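Local coordinates for protein CRISPR-associated endonuclease C2c1 (Alicyclobacillus acidoterrestris, PDB 5U31) that is directed by a guide RNA to PAM-bearing target DNA, which the natural enzyme cleaves with its RuvC nuclease domain in bacterial antiviral defence, at residues A[1002-1015]-A[1030-1044]. The protein carries 3 engineered substitutions. Residues are numbered along the deposited sequence; the frame is centred on the assembly and turned at random.
Sequences CDWGEVDGELVLIP and VFYTNTGVTYYERER
Two β-hairpins of the Nuc-II domain meet through one antiparallel bridge, Leu1013 with Phe1031, a worked example of how a curled sheet closes by joining its two outermost strands. Both members of this hydrogen-bonded pair donate and accept: Leu1013 N reaches Phe1031 O at 2.7 Å, almost straight at 171°, and Phe1031 N returns a bond to Leu1013 O at 3.1 Å.

Apolar side chains pack around the bridge. Leu1013 divides its branches between two rings, CD1 lying 3.5 Å from Tyr1039 CE1 while CD2 sits over the centre of one face of the Trp1004 ring. Pro1015 CG approaches Phe1031 CE2 at 3.8 Å, and the sulfur of Cys1002 meets the same phenylalanine obliquely, a sulfur-aromatic contact. Further along, Val1012 crosses Val1030 at about a right angle, with CG2 3.7 Å from CG1 of Val1030.

Charge takes over toward the turn around Asp1008 and Gly1009. Glu1010 has CG between its backbone N and carbonyl carbon (chi1 65°) and an extended chain beyond it, which carries the carboxylate across to the opposing hairpin, where OE1 meets Arg1042 NE at 2.9 Å in a bent salt bridge, approached from 54° out of the carboxylate plane. Val1030 CG1 lies against one face of that guanidinium, toward its rim. A second salt bridge joins Arg1044 NH2 to Asp1008 OD1 at 3.2 Å, the oxygen lying near the guanidinium plane.

Tyr1026 of helix 1019-1026, within the connection between the hairpins, touches Pro1015 and Phe1031, and Trp1091 meets Phe1031 edge-to-face. Strand 1076-1079 adds to the packing, with Val1076 against Trp1004 and Leu1013, and Leu1078 against Leu1013 and Tyr1039.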
ATOM      1  N   CYS A1002     -32.198  -7.012  -0.038  1.00 46.52           N
ATOM      2  CA  CYS A1002     -33.562  -6.964  -0.538  1.00 46.84           C
ATOM      3  C   CYS A1002     -34.244  -5.688  -0.072  1.00 47.49           C
ATOM      4  O   CYS A1002     -33.853  -5.071   0.920  1.00 47.26           O
ATOM      5  CB  CYS A1002     -34.356  -8.190  -0.085  1.00 50.03           C
ATOM      6  SG  CYS A1002     -33.597  -9.744  -0.595  1.00 65.13           S
ATOM      7  N   ASP A1003     -35.272  -5.299  -0.822  1.00 48.37           N
ATOM      8  CA  ASP A1003     -36.119  -4.165  -0.493  1.00 49.25           C
ATOM      9  C   ASP A1003     -37.570  -4.619  -0.532  1.00 50.68           C
ATOM     10  O   ASP A1003     -37.948  -5.461  -1.351  1.00 53.42           O
ATOM     11  CB  ASP A1003     -35.918  -2.992  -1.470  1.00 48.99           C
ATOM     12  CG  ASP A1003     -34.458  -2.582  -1.613  1.00 63.02           C
ATOM     13  OD1 ASP A1003     -33.764  -3.130  -2.497  1.00 58.35           O
ATOM     14  OD2 ASP A1003     -34.007  -1.701  -0.851  1.00 67.85           O
ATOM     15  N   TRP A1004     -38.382  -4.059   0.361  1.00 51.64           N
ATOM     16  CA  TRP A1004     -39.791  -4.418   0.413  1.00 55.51           C
ATOM     17  C   TRP A1004     -40.548  -3.860  -0.794  1.00 65.97           C
ATOM     18  O   TRP A1004     -40.110  -2.918  -1.460  1.00 68.21           O
ATOM     19  CB  TRP A1004     -40.431  -3.903   1.701  1.00 54.02           C
ATOM     20  CG  TRP A1004     -40.038  -4.658   2.930  1.00 57.07           C
ATOM     21  CD1 TRP A1004     -39.100  -4.297   3.853  1.00 66.42           C
ATOM     22  CD2 TRP A1004     -40.585  -5.901   3.380  1.00 54.34           C
ATOM     23  NE1 TRP A1004     -39.029  -5.241   4.849  1.00 56.85           N
ATOM     24  CE2 TRP A1004     -39.932  -6.235   4.582  1.00 53.86           C
ATOM     25  CE3 TRP A1004     -41.567  -6.763   2.882  1.00 68.52           C
ATOM     26  CZ2 TRP A1004     -40.226  -7.396   5.291  1.00 72.77           C
ATOM     27  CZ3 TRP A1004     -41.859  -7.913   3.588  1.00 75.77           C
ATOM     28  CH2 TRP A1004     -41.191  -8.220   4.780  1.00 79.05           C
ATOM     29  N   GLY A1005     -41.707  -4.450  -1.063  1.00 66.75           N
ATOM     30  CA  GLY A1005     -42.536  -4.005  -2.165  1.00 62.91           C
ATOM     31  C   GLY A1005     -43.730  -4.916  -2.348  1.00 91.07           C
ATOM     32  O   GLY A1005     -43.886  -5.933  -1.665  1.00 92.84           O
ATOM     33  N   GLU A1006     -44.585  -4.518  -3.288  1.00 99.55           N
ATOM     34  CA  GLU A1006     -45.746  -5.300  -3.686  1.00105.62           C
ATOM     35  C   GLU A1006     -45.443  -6.031  -4.985  1.00100.61           C
ATOM     36  O   GLU A1006     -44.855  -5.458  -5.907  1.00100.48           O
ATOM     37  CB  GLU A1006     -46.976  -4.410  -3.873  1.00115.27           C
ATOM     38  CG  GLU A1006     -47.378  -3.611  -2.651  1.00124.50           C
ATOM     39  CD  GLU A1006     -48.460  -2.596  -2.962  1.00131.48           C
ATOM     40  OE1 GLU A1006     -48.541  -1.572  -2.251  1.00134.00           O
ATOM     41  OE2 GLU A1006     -49.225  -2.818  -3.925  1.00130.65           O
ATOM     42  N   VAL A1007     -45.844  -7.298  -5.055  1.00104.31           N
ATOM     43  CA  VAL A1007     -45.643  -8.085  -6.265  1.00104.38           C
ATOM     44  C   VAL A1007     -46.961  -8.735  -6.663  1.00106.02           C
ATOM     45  O   VAL A1007     -47.554  -8.387  -7.691  1.00107.44           O
ATOM     46  CB  VAL A1007     -44.533  -9.137  -6.076  1.00 88.75           C
ATOM     47  CG1 VAL A1007     -44.502 -10.091  -7.253  1.00 95.06           C
ATOM     48  CG2 VAL A1007     -43.184  -8.458  -5.923  1.00 67.45           C
ATOM     49  N   ASP A1008     -47.430  -9.675  -5.851  1.00 94.76           N
ATOM     50  CA  ASP A1008     -48.682 -10.378  -6.097  1.00104.02           C
ATOM     51  C   ASP A1008     -49.698 -10.076  -5.005  1.00103.48           C
ATOM     52  O   ASP A1008     -50.426 -10.957  -4.543  1.00104.05           O
ATOM     53  CB  ASP A1008     -48.443 -11.880  -6.218  1.00109.75           C
ATOM     54  CG  ASP A1008     -48.108 -12.303  -7.637  1.00103.35           C
ATOM     55  OD1 ASP A1008     -48.875 -13.100  -8.219  1.00 95.06           O
ATOM     56  OD2 ASP A1008     -47.094 -11.813  -8.179  1.00 93.46           O
ATOM     57  N   GLY A1009     -49.755  -8.814  -4.581  1.00102.84           N
ATOM     58  CA  GLY A1009     -50.692  -8.379  -3.574  1.00105.96           C
ATOM     59  C   GLY A1009     -50.173  -8.421  -2.153  1.00102.96           C
ATOM     60  O   GLY A1009     -50.775  -7.795  -1.272  1.00100.14           O
ATOM     61  N   GLU A1010     -49.080  -9.133  -1.900  1.00104.55           N
ATOM     62  CA  GLU A1010     -48.521  -9.253  -0.564  1.00 97.24           C
ATOM     63  C   GLU A1010     -47.183  -8.528  -0.475  1.00 84.43           C
ATOM     64  O   GLU A1010     -46.499  -8.300  -1.479  1.00 63.87           O
ATOM     65  CB  GLU A1010     -48.350 -10.723  -0.164  1.00 95.03           C
ATOM     66  CG  GLU A1010     -47.344 -11.504  -0.995  1.00 90.22           C
ATOM     67  CD  GLU A1010     -47.085 -12.891  -0.431  1.00 84.41           C
ATOM     68  OE1 GLU A1010     -47.229 -13.883  -1.179  1.00 80.17           O
ATOM     69  OE2 GLU A1010     -46.745 -12.987   0.768  1.00 77.16           O
ATOM     70  N   LEU A1011     -46.827  -8.156   0.752  1.00 82.37           N
ATOM     71  CA  LEU A1011     -45.543  -7.523   1.025  1.00 78.73           C
ATOM     72  C   LEU A1011     -44.456  -8.588   1.037  1.00 71.54           C
ATOM     73  O   LEU A1011     -44.523  -9.546   1.813  1.00 80.39           O
ATOM     74  CB  LEU A1011     -45.581  -6.771   2.353  1.00 77.99           C
ATOM     75  CG  LEU A1011     -46.047  -5.315   2.291  1.00 80.85           C
ATOM     76  CD1 LEU A1011     -46.041  -4.684   3.679  1.00 70.96           C
ATOM     77  CD2 LEU A1011     -45.182  -4.516   1.320  1.00 83.97           C
ATOM     78  N   VAL A1012     -43.461  -8.424   0.170  1.00 59.80           N
ATOM     79  CA  VAL A1012     -42.391  -9.394   0.000  1.00 59.60           C
ATOM     80  C   VAL A1012     -41.074  -8.642  -0.124  1.00 63.73           C
ATOM     81  O   VAL A1012     -41.038  -7.419  -0.267  1.00 61.86           O
ATOM     82  CB  VAL A1012     -42.619 -10.295  -1.230  1.00 72.25           C
ATOM     83  CG1 VAL A1012     -43.742 -11.281  -0.966  1.00 57.48           C
ATOM     84  CG2 VAL A1012     -42.934  -9.444  -2.443  1.00 69.32           C
ATOM     85  N   LEU A1013     -39.981  -9.394  -0.065  1.00 55.59           N
ATOM     86  CA  LEU A1013     -38.644  -8.842  -0.226  1.00 53.04           C
ATOM     87  C   LEU A1013     -38.200  -9.032  -1.669  1.00 51.32           C
ATOM     88  O   LEU A1013     -38.181 -10.160  -2.173  1.00 56.46           O
ATOM     89  CB  LEU A1013     -37.658  -9.507   0.733  1.00 51.00           C
ATOM     90  CG  LEU A1013     -37.655  -8.972   2.163  1.00 59.34           C
ATOM     91  CD1 LEU A1013     -36.428  -9.475   2.885  1.00 69.09           C
ATOM     92  CD2 LEU A1013     -37.675  -7.460   2.158  1.00 66.76           C
ATOM     93  N   ILE A1014     -37.849  -7.933  -2.330  1.00 50.86           N
ATOM     94  CA  ILE A1014     -37.397  -7.962  -3.716  1.00 54.56           C
ATOM     95  C   ILE A1014     -35.872  -7.887  -3.708  1.00 58.36           C
ATOM     96  O   ILE A1014     -35.317  -6.834  -3.356  1.00 59.58           O
ATOM     97  CB  ILE A1014     -38.005  -6.818  -4.536  1.00 61.05           C
ATOM     98  CG1 ILE A1014     -39.531  -6.924  -4.532  1.00 57.28           C
ATOM     99  CG2 ILE A1014     -37.462  -6.842  -5.958  1.00 66.97           C
ATOM    100  CD1 ILE A1014     -40.221  -5.787  -5.242  1.00 69.13           C
ATOM    101  N   PRO A1015     -35.168  -8.950  -4.087  1.00 58.91           N
ATOM    102  CA  PRO A1015     -33.704  -8.935  -4.000  1.00 56.33           C
ATOM    103  C   PRO A1015     -33.087  -7.971  -4.998  1.00 60.49           C
ATOM    104  O   PRO A1015     -33.517  -7.879  -6.151  1.00 70.48           O
ATOM    105  CB  PRO A1015     -33.320 -10.383  -4.316  1.00 58.87           C
ATOM    106  CG  PRO A1015     -34.438 -10.872  -5.180  1.00 61.19           C
ATOM    107  CD  PRO A1015     -35.678 -10.219  -4.634  1.00 53.65           C
ATOM    108  N   VAL A1030     -38.890 -13.890  -5.458  1.00 63.10           N
ATOM    109  CA  VAL A1030     -39.211 -12.937  -4.403  1.00 61.11           C
ATOM    110  C   VAL A1030     -39.429 -13.723  -3.113  1.00 61.39           C
ATOM    111  O   VAL A1030     -39.771 -14.908  -3.144  1.00 70.95           O
ATOM    112  CB  VAL A1030     -40.440 -12.086  -4.807  1.00 58.46           C
ATOM    113  CG1 VAL A1030     -41.696 -12.517  -4.056  1.00 55.32           C
ATOM    114  CG2 VAL A1030     -40.151 -10.601  -4.632  1.00 53.43           C
ATOM    115  N   PHE A1031     -39.211 -13.067  -1.971  1.00 52.79           N
ATOM    116  CA  PHE A1031     -39.180 -13.735  -0.671  1.00 52.91           C
ATOM    117  C   PHE A1031     -40.319 -13.259   0.222  1.00 54.05           C
ATOM    118  O   PHE A1031     -40.517 -12.051   0.387  1.00 63.23           O
ATOM    119  CB  PHE A1031     -37.849 -13.491   0.042  1.00 51.58           C
ATOM    120  CG  PHE A1031     -36.648 -13.887  -0.754  1.00 50.45           C
ATOM    121  CD1 PHE A1031     -36.179 -15.186  -0.720  1.00 50.26           C
ATOM    122  CD2 PHE A1031     -35.977 -12.957  -1.525  1.00 49.62           C
ATOM    123  CE1 PHE A1031     -35.071 -15.549  -1.448  1.00 49.30           C
ATOM    124  CE2 PHE A1031     -34.868 -13.317  -2.255  1.00 51.70           C
ATOM    125  CZ  PHE A1031     -34.415 -14.617  -2.217  1.00 50.69           C
ATOM    126  N   TYR A1032     -41.033 -14.204   0.831  1.00 54.97           N
ATOM    127  CA  TYR A1032     -42.153 -13.905   1.713  1.00 56.18           C
ATOM    128  C   TYR A1032     -41.887 -14.446   3.115  1.00 66.80           C
ATOM    129  O   TYR A1032     -40.964 -15.232   3.344  1.00 55.28           O
ATOM    130  CB  TYR A1032     -43.465 -14.483   1.164  1.00 57.65           C
ATOM    131  CG  TYR A1032     -43.564 -15.992   1.230  1.00 58.01           C
ATOM    132  CD1 TYR A1032     -43.116 -16.781   0.182  1.00 60.34           C
ATOM    133  CD2 TYR A1032     -44.114 -16.627   2.338  1.00 58.80           C
ATOM    134  CE1 TYR A1032     -43.209 -18.163   0.233  1.00 58.03           C
ATOM    135  CE2 TYR A1032     -44.205 -18.005   2.400  1.00 59.17           C
ATOM    136  CZ  TYR A1032     -43.752 -18.767   1.344  1.00 58.79           C
ATOM    137  OH  TYR A1032     -43.838 -20.140   1.400  1.00 59.23           O
ATOM    138  N   THR A1033     -42.729 -14.022   4.059  1.00 57.07           N
ATOM    139  CA  THR A1033     -42.553 -14.361   5.463  1.00 57.12           C
ATOM    140  C   THR A1033     -43.903 -14.533   6.137  1.00 65.31           C
ATOM    141  O   THR A1033     -44.932 -14.054   5.658  1.00 76.55           O
ATOM    142  CB  THR A1033     -41.774 -13.287   6.230  1.00 56.30           C
ATOM    143  OG1 THR A1033     -41.230 -12.339   5.310  1.00 85.38           O
ATOM    144  CG2 THR A1033     -40.655 -13.906   7.024  1.00 55.35           C
ATOM    145  N   ASN A1034     -43.872 -15.229   7.272  1.00 64.67           N
ATOM    146  CA  ASN A1034     -44.974 -15.253   8.218  1.00 62.98           C
ATOM    147  C   ASN A1034     -44.602 -14.665   9.568  1.00 81.82           C
ATOM    148  O   ASN A1034     -45.502 -14.340  10.350  1.00 92.67           O
ATOM    149  CB  ASN A1034     -45.473 -16.692   8.431  1.00 65.41           C
ATOM    150  CG  ASN A1034     -45.793 -17.400   7.133  1.00 64.97           C
ATOM    151  OD1 ASN A1034     -46.452 -16.847   6.254  1.00 70.35           O
ATOM    152  ND2 ASN A1034     -45.323 -18.637   7.003  1.00 63.09           N
ATOM    153  N   THR A1035     -43.308 -14.516   9.857  1.00 76.06           N
ATOM    154  CA  THR A1035     -42.829 -14.081  11.163  1.00 75.38           C
ATOM    155  C   THR A1035     -41.845 -12.925  11.112  1.00 66.75           C
ATOM    156  O   THR A1035     -41.632 -12.280  12.145  1.00 69.79           O
ATOM    157  CB  THR A1035     -42.160 -15.249  11.905  1.00 77.82           C
ATOM    158  OG1 THR A1035     -41.159 -15.840  11.064  1.00 86.01           O
ATOM    159  CG2 THR A1035     -43.187 -16.308  12.290  1.00 67.32           C
ATOM    160  N   GLY A1036     -41.233 -12.642   9.966  1.00 56.52           N
ATOM    161  CA  GLY A1036     -40.272 -11.566   9.860  1.00 61.32           C
ATOM    162  C   GLY A1036     -38.826 -11.980  10.015  1.00 64.70           C
ATOM    163  O   GLY A1036     -37.939 -11.131   9.869  1.00 61.44           O
ATOM    164  N   VAL A1037     -38.560 -13.257  10.299  1.00 65.40           N
ATOM    165  CA  VAL A1037     -37.210 -13.749  10.521  1.00 58.10           C
ATOM    166  C   VAL A1037     -36.781 -14.745   9.450  1.00 52.24           C
ATOM    167  O   VAL A1037     -35.648 -14.685   8.963  1.00 51.08           O
ATOM    168  CB  VAL A1037     -37.070 -14.368  11.934  1.00 53.15           C
ATOM    169  CG1 VAL A1037     -38.122 -15.438  12.162  1.00 65.90           C
ATOM    170  CG2 VAL A1037     -35.692 -14.950  12.136  1.00 58.06           C
ATOM    171  N   THR A1038     -37.674 -15.648   9.043  1.00 53.09           N
ATOM    172  CA  THR A1038     -37.339 -16.737   8.133  1.00 52.76           C
ATOM    173  C   THR A1038     -38.103 -16.574   6.828  1.00 53.19           C
ATOM    174  O   THR A1038     -39.333 -16.681   6.807  1.00 67.41           O
ATOM    175  CB  THR A1038     -37.654 -18.088   8.768  1.00 53.45           C
ATOM    176  OG1 THR A1038     -36.866 -18.246   9.954  1.00 53.03           O
ATOM    177  CG2 THR A1038     -37.349 -19.212   7.796  1.00 53.22           C
ATOM    178  N   TYR A1039     -37.371 -16.364   5.738  1.00 52.27           N
ATOM    179  CA  TYR A1039     -37.947 -16.038   4.443  1.00 52.56           C
ATOM    180  C   TYR A1039     -37.894 -17.240   3.503  1.00 57.65           C
ATOM    181  O   TYR A1039     -37.023 -18.109   3.621  1.00 52.04           O
ATOM    182  CB  TYR A1039     -37.221 -14.833   3.830  1.00 51.58           C
ATOM    183  CG  TYR A1039     -37.470 -13.551   4.604  1.00 55.03           C
ATOM    184  CD1 TYR A1039     -38.315 -12.566   4.109  1.00 65.20           C
ATOM    185  CD2 TYR A1039     -36.890 -13.343   5.851  1.00 60.72           C
ATOM    186  CE1 TYR A1039     -38.553 -11.401   4.822  1.00 63.21           C
ATOM    187  CE2 TYR A1039     -37.131 -12.187   6.572  1.00 55.78           C
ATOM    188  CZ  TYR A1039     -37.964 -11.220   6.053  1.00 64.45           C
ATOM    189  OH  TYR A1039     -38.207 -10.066   6.763  1.00 62.57           O
ATOM    190  N   TYR A1040     -38.856 -17.284   2.576  1.00 57.15           N
ATOM    191  CA  TYR A1040     -38.997 -18.356   1.598  1.00 53.80           C
ATOM    192  C   TYR A1040     -39.234 -17.759   0.216  1.00 53.81           C
ATOM    193  O   TYR A1040     -39.828 -16.687   0.083  1.00 59.47           O
ATOM    194  CB  TYR A1040     -40.155 -19.297   1.960  1.00 55.20           C
ATOM    195  CG  TYR A1040     -40.159 -19.735   3.403  1.00 55.43           C
ATOM    196  CD1 TYR A1040     -39.451 -20.853   3.807  1.00 55.08           C
ATOM    197  CD2 TYR A1040     -40.869 -19.027   4.361  1.00 56.05           C
ATOM    198  CE1 TYR A1040     -39.447 -21.256   5.124  1.00 55.32           C
ATOM    199  CE2 TYR A1040     -40.871 -19.422   5.682  1.00 56.31           C
ATOM    200  CZ  TYR A1040     -40.159 -20.539   6.058  1.00 55.93           C
ATOM    201  OH  TYR A1040     -40.156 -20.948   7.374  1.00 56.23           O
ATOM    202  N   GLU A1041     -38.785 -18.474  -0.816  1.00 53.53           N
ATOM    203  CA  GLU A1041     -38.811 -17.948  -2.175  1.00 58.01           C
ATOM    204  C   GLU A1041     -40.167 -18.167  -2.839  1.00 59.95           C
ATOM    205  O   GLU A1041     -40.845 -19.170  -2.604  1.00 67.38           O
ATOM    206  CB  GLU A1041     -37.726 -18.604  -3.032  1.00 63.91           C
ATOM    207  CG  GLU A1041     -36.323 -18.536  -2.455  1.00 77.67           C
ATOM    208  CD  GLU A1041     -35.333 -19.392  -3.228  1.00 88.10           C
ATOM    209  OE1 GLU A1041     -35.761 -20.419  -3.801  1.00 91.75           O
ATOM    210  OE2 GLU A1041     -34.134 -19.037  -3.271  1.00 85.53           O
ATOM    211  N   ARG A1042     -40.548 -17.211  -3.682  1.00 65.15           N
ATOM    212  CA  ARG A1042     -41.689 -17.321  -4.585  1.00 69.60           C
ATOM    213  C   ARG A1042     -41.185 -17.254  -6.026  1.00 81.95           C
ATOM    214  O   ARG A1042     -39.981 -17.326  -6.288  1.00 87.20           O
ATOM    215  CB  ARG A1042     -42.726 -16.233  -4.297  1.00 67.28           C
ATOM    216  CG  ARG A1042     -43.697 -16.588  -3.192  1.00 61.31           C
ATOM    217  CD  ARG A1042     -45.110 -16.096  -3.487  1.00 69.66           C
ATOM    218  NE  ARG A1042     -45.299 -14.667  -3.234  1.00 77.38           N
ATOM    219  CZ  ARG A1042     -45.244 -13.723  -4.168  1.00 88.54           C
ATOM    220  NH1 ARG A1042     -45.437 -12.452  -3.840  1.00 90.54           N
ATOM    221  NH2 ARG A1042     -44.996 -14.045  -5.430  1.00 87.21           N
ATOM    222  N   GLU A1043     -42.116 -17.107  -6.972  1.00 86.19           N
ATOM    223  CA  GLU A1043     -41.789 -17.170  -8.395  1.00 89.84           C
ATOM    224  C   GLU A1043     -42.607 -16.151  -9.193  1.00 93.63           C
ATOM    225  O   GLU A1043     -43.335 -16.485 -10.123  1.00103.73           O
ATOM    226  CB  GLU A1043     -42.023 -18.578  -8.940  1.00 94.47           C
ATOM    227  CG  GLU A1043     -41.075 -19.628  -8.397  1.00110.70           C
ATOM    228  CD  GLU A1043     -41.507 -21.034  -8.749  1.00123.32           C
ATOM    229  OE1 GLU A1043     -42.579 -21.192  -9.370  1.00127.82           O
ATOM    230  OE2 GLU A1043     -40.774 -21.985  -8.402  1.00127.97           O
ATOM    231  N   ARG A1044     -42.481 -14.872  -8.842  1.00 92.45           N
ATOM    232  CA  ARG A1044     -43.192 -13.831  -9.581  1.00 93.20           C
ATOM    233  C   ARG A1044     -42.361 -12.600  -9.916  1.00 95.15           C
ATOM    234  O   ARG A1044     -42.790 -11.817 -10.770  1.00110.90           O
ATOM    235  CB  ARG A1044     -44.444 -13.387  -8.813  1.00 95.31           C
ATOM    236  CG  ARG A1044     -45.487 -14.481  -8.645  1.00 92.91           C
ATOM    237  CD  ARG A1044     -46.046 -14.935  -9.984  1.00 89.29           C
ATOM    238  NE  ARG A1044     -46.338 -16.366  -9.979  1.00 94.74           N
ATOM    239  CZ  ARG A1044     -47.499 -16.893  -9.605  1.00102.23           C
ATOM    240  NH1 ARG A1044     -47.668 -18.209  -9.630  1.00 91.69           N
ATOM    241  NH2 ARG A1044     -48.492 -16.106  -9.209  1.00110.92           N
TER